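Local coordinates for succinylglutamate desuccinylase (Chromobacterium violaceum, PDB 1YW4), which probably catalyses the zinc-dependent hydrolysis of N-succinyl-L-glutamate to succinate and glutamate, the last step of arginine degradation by the AST pathway, at residues V37-L51 and L78-N90. Numbering follows the deposited sequence.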
loop_
_atom_site.group_PDB
_atom_site.type_symbol
_atom_site.label_atom_id
_atom_site.label_comp_id
_atom_site.label_asym_id
_atom_site.label_seq_id
_atom_site.Cartn_x
_atom_site.Cartn_y
_atom_site.Cartn_z
ATOM N N VAL A 37 -30.911 25.063 0.342
ATOM C CA VAL A 37 -31.111 26.157 1.282
ATOM C C VAL A 37 -29.834 26.500 2.068
ATOM O O VAL A 37 -29.161 25.630 2.634
ATOM C CB VAL A 37 -32.302 25.837 2.266
ATOM C CG1 VAL A 37 -32.001 24.580 3.083
ATOM C CG2 VAL A 37 -32.573 27.039 3.179
ATOM N N GLU A 38 -29.505 27.786 2.067
ATOM C CA GLU A 38 -28.322 28.291 2.738
ATOM C C GLU A 38 -28.709 29.028 4.018
ATOM O O GLU A 38 -29.548 29.931 3.987
ATOM C CB GLU A 38 -27.593 29.243 1.795
ATOM C CG GLU A 38 -26.345 29.842 2.376
ATOM C CD GLU A 38 -25.892 31.051 1.592
ATOM O OE1 GLU A 38 -24.924 30.932 0.823
ATOM O OE2 GLU A 38 -26.521 32.118 1.742
ATOM N N LEU A 39 -28.096 28.647 5.136
ATOM C CA LEU A 39 -28.386 29.280 6.422
ATOM C C LEU A 39 -27.125 29.954 6.965
ATOM O O LEU A 39 -26.036 29.395 6.880
ATOM C CB LEU A 39 -28.909 28.242 7.446
ATOM C CG LEU A 39 -30.186 27.447 7.126
ATOM C CD1 LEU A 39 -29.835 26.308 6.175
ATOM C CD2 LEU A 39 -30.799 26.867 8.399
ATOM N N ASN A 40 -27.274 31.162 7.501
ATOM C CA ASN A 40 -26.141 31.904 8.069
ATOM C C ASN A 40 -25.024 32.098 7.040
ATOM O O ASN A 40 -23.839 32.157 7.385
ATOM C CB ASN A 40 -25.588 31.155 9.290
ATOM C CG ASN A 40 -24.714 32.032 10.179
ATOM O OD1 ASN A 40 -23.800 31.542 10.849
ATOM N ND2 ASN A 40 -25.001 33.328 10.197
ATOM N N GLY A 41 -25.410 32.195 5.773
ATOM C CA GLY A 41 -24.433 32.380 4.712
ATOM C C GLY A 41 -23.588 33.642 4.834
ATOM O O GLY A 41 -22.427 33.660 4.421
ATOM N N ASP A 42 -24.163 34.702 5.397
ATOM C CA ASP A 42 -23.442 35.958 5.555
ATOM C C ASP A 42 -22.410 35.955 6.682
ATOM O O ASP A 42 -21.742 36.964 6.912
ATOM C CB ASP A 42 -24.423 37.114 5.775
ATOM C CG ASP A 42 -25.346 37.318 4.601
ATOM O OD1 ASP A 42 -24.986 36.896 3.486
ATOM O OD2 ASP A 42 -26.427 37.910 4.782
ATOM N N ALA A 43 -22.272 34.825 7.375
ATOM C CA ALA A 43 -21.313 34.704 8.476
ATOM C C ALA A 43 -19.878 34.662 7.966
ATOM O O ALA A 43 -19.322 33.589 7.714
ATOM C CB ALA A 43 -21.603 33.460 9.290
ATOM N N ARG A 44 -19.280 35.840 7.819
ATOM C CA ARG A 44 -17.906 35.947 7.345
ATOM C C ARG A 44 -16.915 35.344 8.334
ATOM O O ARG A 44 -17.097 35.443 9.548
ATOM C CB ARG A 44 -17.547 37.412 7.097
ATOM C CG ARG A 44 -18.122 37.989 5.820
ATOM C CD ARG A 44 -17.812 39.471 5.726
ATOM N NE ARG A 44 -18.075 40.021 4.396
ATOM C CZ ARG A 44 -17.374 39.716 3.308
ATOM N NH1 ARG A 44 -16.362 38.859 3.385
ATOM N NH2 ARG A 44 -17.679 40.277 2.144
ATOM N N GLY A 45 -15.871 34.715 7.805
ATOM C CA GLY A 45 -14.863 34.117 8.654
ATOM C C GLY A 45 -15.265 32.826 9.341
ATOM O O GLY A 45 -14.441 32.202 10.007
ATOM N N ALA A 46 -16.522 32.417 9.192
ATOM C CA ALA A 46 -16.988 31.182 9.823
ATOM C C ALA A 46 -16.738 29.969 8.927
ATOM O O ALA A 46 -16.664 30.095 7.705
ATOM C CB ALA A 46 -18.470 31.295 10.148
ATOM N N ASP A 47 -16.594 28.794 9.533
ATOM C CA ASP A 47 -16.370 27.581 8.751
ATOM C C ASP A 47 -17.574 27.356 7.858
ATOM O O ASP A 47 -18.700 27.654 8.244
ATOM C CB ASP A 47 -16.191 26.360 9.653
ATOM C CG ASP A 47 -14.881 26.385 10.419
ATOM O OD1 ASP A 47 -13.870 26.844 9.844
ATOM O OD2 ASP A 47 -14.866 25.933 11.584
ATOM N N SER A 48 -17.334 26.817 6.667
ATOM C CA SER A 48 -18.411 26.571 5.721
ATOM C C SER A 48 -18.695 25.086 5.601
ATOM O O SER A 48 -17.804 24.292 5.305
ATOM C CB SER A 48 -18.044 27.152 4.361
ATOM O OG SER A 48 -17.947 28.569 4.443
ATOM N N VAL A 49 -19.948 24.716 5.827
ATOM C CA VAL A 49 -20.333 23.317 5.777
ATOM C C VAL A 49 -21.378 23.017 4.718
ATOM O O VAL A 49 -22.399 23.684 4.645
ATOM C CB VAL A 49 -20.842 22.860 7.165
ATOM C CG1 VAL A 49 -21.349 21.430 7.104
ATOM C CG2 VAL A 49 -19.702 22.964 8.181
ATOM N N LEU A 50 -21.096 22.019 3.882
ATOM C CA LEU A 50 -22.025 21.591 2.840
ATOM C C LEU A 50 -22.501 20.187 3.191
ATOM O O LEU A 50 -21.694 19.265 3.289
ATOM C CB LEU A 50 -21.336 21.559 1.471
ATOM C CG LEU A 50 -22.150 20.921 0.333
ATOM C CD1 LEU A 50 -23.479 21.641 0.205
ATOM C CD2 LEU A 50 -21.377 20.988 -0.986
ATOM N N LEU A 51 -23.799 20.031 3.417
ATOM C CA LEU A 51 -24.357 18.719 3.709
ATOM C C LEU A 51 -25.307 18.373 2.566
ATOM O O LEU A 51 -26.289 19.075 2.319
ATOM C CB LEU A 51 -25.144 18.721 5.019
ATOM C CG LEU A 51 -24.442 19.168 6.316
ATOM C CD1 LEU A 51 -25.432 19.041 7.478
ATOM C CD2 LEU A 51 -23.206 18.322 6.576
ATOM N N LEU A 78 -31.319 24.495 18.287
ATOM C CA LEU A 78 -29.923 24.278 17.922
ATOM C C LEU A 78 -29.313 25.579 17.413
ATOM O O LEU A 78 -29.936 26.309 16.641
ATOM C CB LEU A 78 -29.822 23.194 16.839
ATOM C CG LEU A 78 -28.430 22.761 16.360
ATOM C CD1 LEU A 78 -27.689 22.048 17.488
ATOM C CD2 LEU A 78 -28.569 21.839 15.164
ATOM N N ALA A 79 -28.095 25.867 17.853
ATOM C CA ALA A 79 -27.407 27.084 17.442
ATOM C C ALA A 79 -26.592 26.836 16.177
ATOM O O ALA A 79 -26.058 25.744 15.976
ATOM C CB ALA A 79 -26.497 27.571 18.561
ATOM N N LEU A 80 -26.497 27.855 15.331
ATOM C CA LEU A 80 -25.742 27.745 14.088
ATOM C C LEU A 80 -24.653 28.804 14.021
ATOM O O LEU A 80 -24.941 30.002 14.004
ATOM C CB LEU A 80 -26.677 27.893 12.882
ATOM C CG LEU A 80 -26.037 27.819 11.490
ATOM C CD1 LEU A 80 -25.458 26.436 11.255
ATOM C CD2 LEU A 80 -27.085 28.144 10.428
ATOM N N ASN A 81 -23.400 28.360 13.983
ATOM C CA ASN A 81 -22.272 29.278 13.914
ATOM C C ASN A 81 -21.354 29.004 12.736
ATOM O O ASN A 81 -20.162 29.292 12.785
ATOM C CB ASN A 81 -21.482 29.231 15.221
ATOM C CG ASN A 81 -22.261 29.805 16.377
ATOM O OD1 ASN A 81 -22.502 31.010 16.438
ATOM N ND2 ASN A 81 -22.681 28.941 17.294
ATOM N N CYS A 82 -21.916 28.445 11.672
ATOM C CA CYS A 82 -21.147 28.163 10.468
ATOM C C CYS A 82 -21.981 28.554 9.260
ATOM O O CYS A 82 -23.191 28.744 9.362
ATOM C CB CYS A 82 -20.842 26.668 10.326
ATOM S SG CYS A 82 -20.166 25.805 11.740
ATOM N N ARG A 83 -21.322 28.680 8.115
ATOM C CA ARG A 83 -22.027 28.958 6.873
ATOM C C ARG A 83 -22.495 27.559 6.487
ATOM O O ARG A 83 -21.672 26.681 6.253
ATOM C CB ARG A 83 -21.075 29.483 5.807
ATOM C CG ARG A 83 -20.543 30.880 6.069
ATOM C CD ARG A 83 -19.658 31.336 4.928
ATOM N NE ARG A 83 -20.407 31.613 3.701
ATOM C CZ ARG A 83 -20.148 31.045 2.525
ATOM N NH1 ARG A 83 -20.862 31.370 1.466
ATOM N NH2 ARG A 83 -19.186 30.140 2.410
ATOM N N LEU A 84 -23.807 27.358 6.425
ATOM C CA LEU A 84 -24.368 26.054 6.104
ATOM C C LEU A 84 -25.211 26.008 4.836
ATOM O O LEU A 84 -26.140 26.796 4.659
ATOM C CB LEU A 84 -25.223 25.570 7.282
ATOM C CG LEU A 84 -26.118 24.337 7.100
ATOM C CD1 LEU A 84 -25.249 23.129 6.807
ATOM C CD2 LEU A 84 -26.961 24.089 8.348
ATOM N N LEU A 85 -24.888 25.071 3.957
ATOM C CA LEU A 85 -25.674 24.873 2.749
ATOM C C LEU A 85 -26.189 23.431 2.772
ATOM O O LEU A 85 -25.405 22.493 2.811
ATOM C CB LEU A 85 -24.826 25.089 1.503
ATOM C CG LEU A 85 -25.526 24.781 0.171
ATOM C CD1 LEU A 85 -26.838 25.556 0.044
ATOM C CD2 LEU A 85 -24.588 25.154 -0.970
ATOM N N VAL A 86 -27.509 23.267 2.778
ATOM C CA VAL A 86 -28.115 21.943 2.765
ATOM C C VAL A 86 -28.689 21.681 1.377
ATOM O O VAL A 86 -29.367 22.540 0.797
ATOM C CB VAL A 86 -29.265 21.814 3.788
ATOM C CG1 VAL A 86 -29.953 20.464 3.629
ATOM C CG2 VAL A 86 -28.719 21.945 5.216
HETATM N N MSE A 87 -28.398 20.497 0.853
HETATM C CA MSE A 87 -28.895 20.100 -0.450
HETATM C C MSE A 87 -29.645 18.774 -0.432
HETATM O O MSE A 87 -29.086 17.743 -0.065
HETATM C CB MSE A 87 -27.753 19.956 -1.446
HETATM C CG MSE A 87 -27.056 21.220 -1.825
HETATM SE SE MSE A 87 -25.682 20.854 -3.112
HETATM C CE MSE A 87 -25.740 22.440 -4.161
ATOM N N PHE A 88 -30.924 18.815 -0.787
ATOM C CA PHE A 88 -31.726 17.605 -0.918
ATOM C C PHE A 88 -31.481 17.420 -2.420
ATOM O O PHE A 88 -32.173 18.001 -3.254
ATOM C CB PHE A 88 -33.196 17.902 -0.608
ATOM C CG PHE A 88 -33.448 18.253 0.838
ATOM C CD1 PHE A 88 -33.898 19.519 1.194
ATOM C CD2 PHE A 88 -33.171 17.330 1.845
ATOM C CE1 PHE A 88 -34.061 19.863 2.536
ATOM C CE2 PHE A 88 -33.331 17.664 3.197
ATOM C CZ PHE A 88 -33.775 18.930 3.541
ATOM N N ALA A 89 -30.465 16.624 -2.731
ATOM C CA ALA A 89 -29.977 16.423 -4.094
ATOM C C ALA A 89 -30.879 15.978 -5.223
ATOM O O ALA A 89 -31.113 16.742 -6.166
ATOM C CB ALA A 89 -28.735 15.548 -4.055
ATOM N N ASN A 90 -31.365 14.750 -5.162
ATOM C CA ASN A 90 -32.216 14.258 -6.226
ATOM C C ASN A 90 -33.663 14.322 -5.762
ATOM O O ASN A 90 -34.210 13.331 -5.291
ATOM C CB ASN A 90 -31.828 12.818 -6.577
ATOM C CG ASN A 90 -32.324 12.407 -7.942
ATOM O OD1 ASN A 90 -33.336 12.916 -8.416
ATOM N ND2 ASN A 90 -31.618 11.479 -8.579
HETATM O O HOH W 1 -23.159 32.793 0.782
#
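R83 packs against the loop that joins strands 37-39 and 48-51, and its guanidinium links the turn at G41 to S48 on the next strand. NE gives its hydrogen to G41 O at 3.0 Å, exactly in the guanidinium plane and on a lone pair of the carbonyl, while NH2 reaches S48 OG at 2.9 Å, the oxygen tilted 16° from that plane. CG, beside the backbone N (chi1 -70°), lies 3.4 Å from A43 O; further out, a bend at chi3 carries NE to G41 and NH2 to S48. Arginine suits this place because its long apolar stem packs along A43 O and S48 OG and its several N-H groups serve separate acceptors; F135 adds a carbonyl acceptor for NH2 and a cation-pi contact. E38 offers opposite charge, but its carboxylate is linked to NH1 through a water, 2.6 Å from E38 OE1 and 2.8 Å from R83 NH1.

L84 faces the other side of the sheet. With CG anti to the backbone N (chi1 170°), its two methyls divide between the neighbours: CD2 meets L39 CD1, and CD1 touches L51 CG at 4.1 Å and V49 CG1. L85 returns to the R83 face, where its branch lies beside L50, CG 3.7 Å from L50 CD1. Such branched, apolar side chains suit a central strand buried on both faces.

The backbone of 83-88 is bonded along both edges, antiparallel to 37-39 through paired bonds such as L39 N to L84 O and parallel to 48-51 through the staggered series from R83 N to M87 N. Helix 61-75 packs on V86 and L51, completing the beta-alpha-beta unit 48-53, 61-75, 83-88 of the zinc-carboxypeptidase-like catalytic domain.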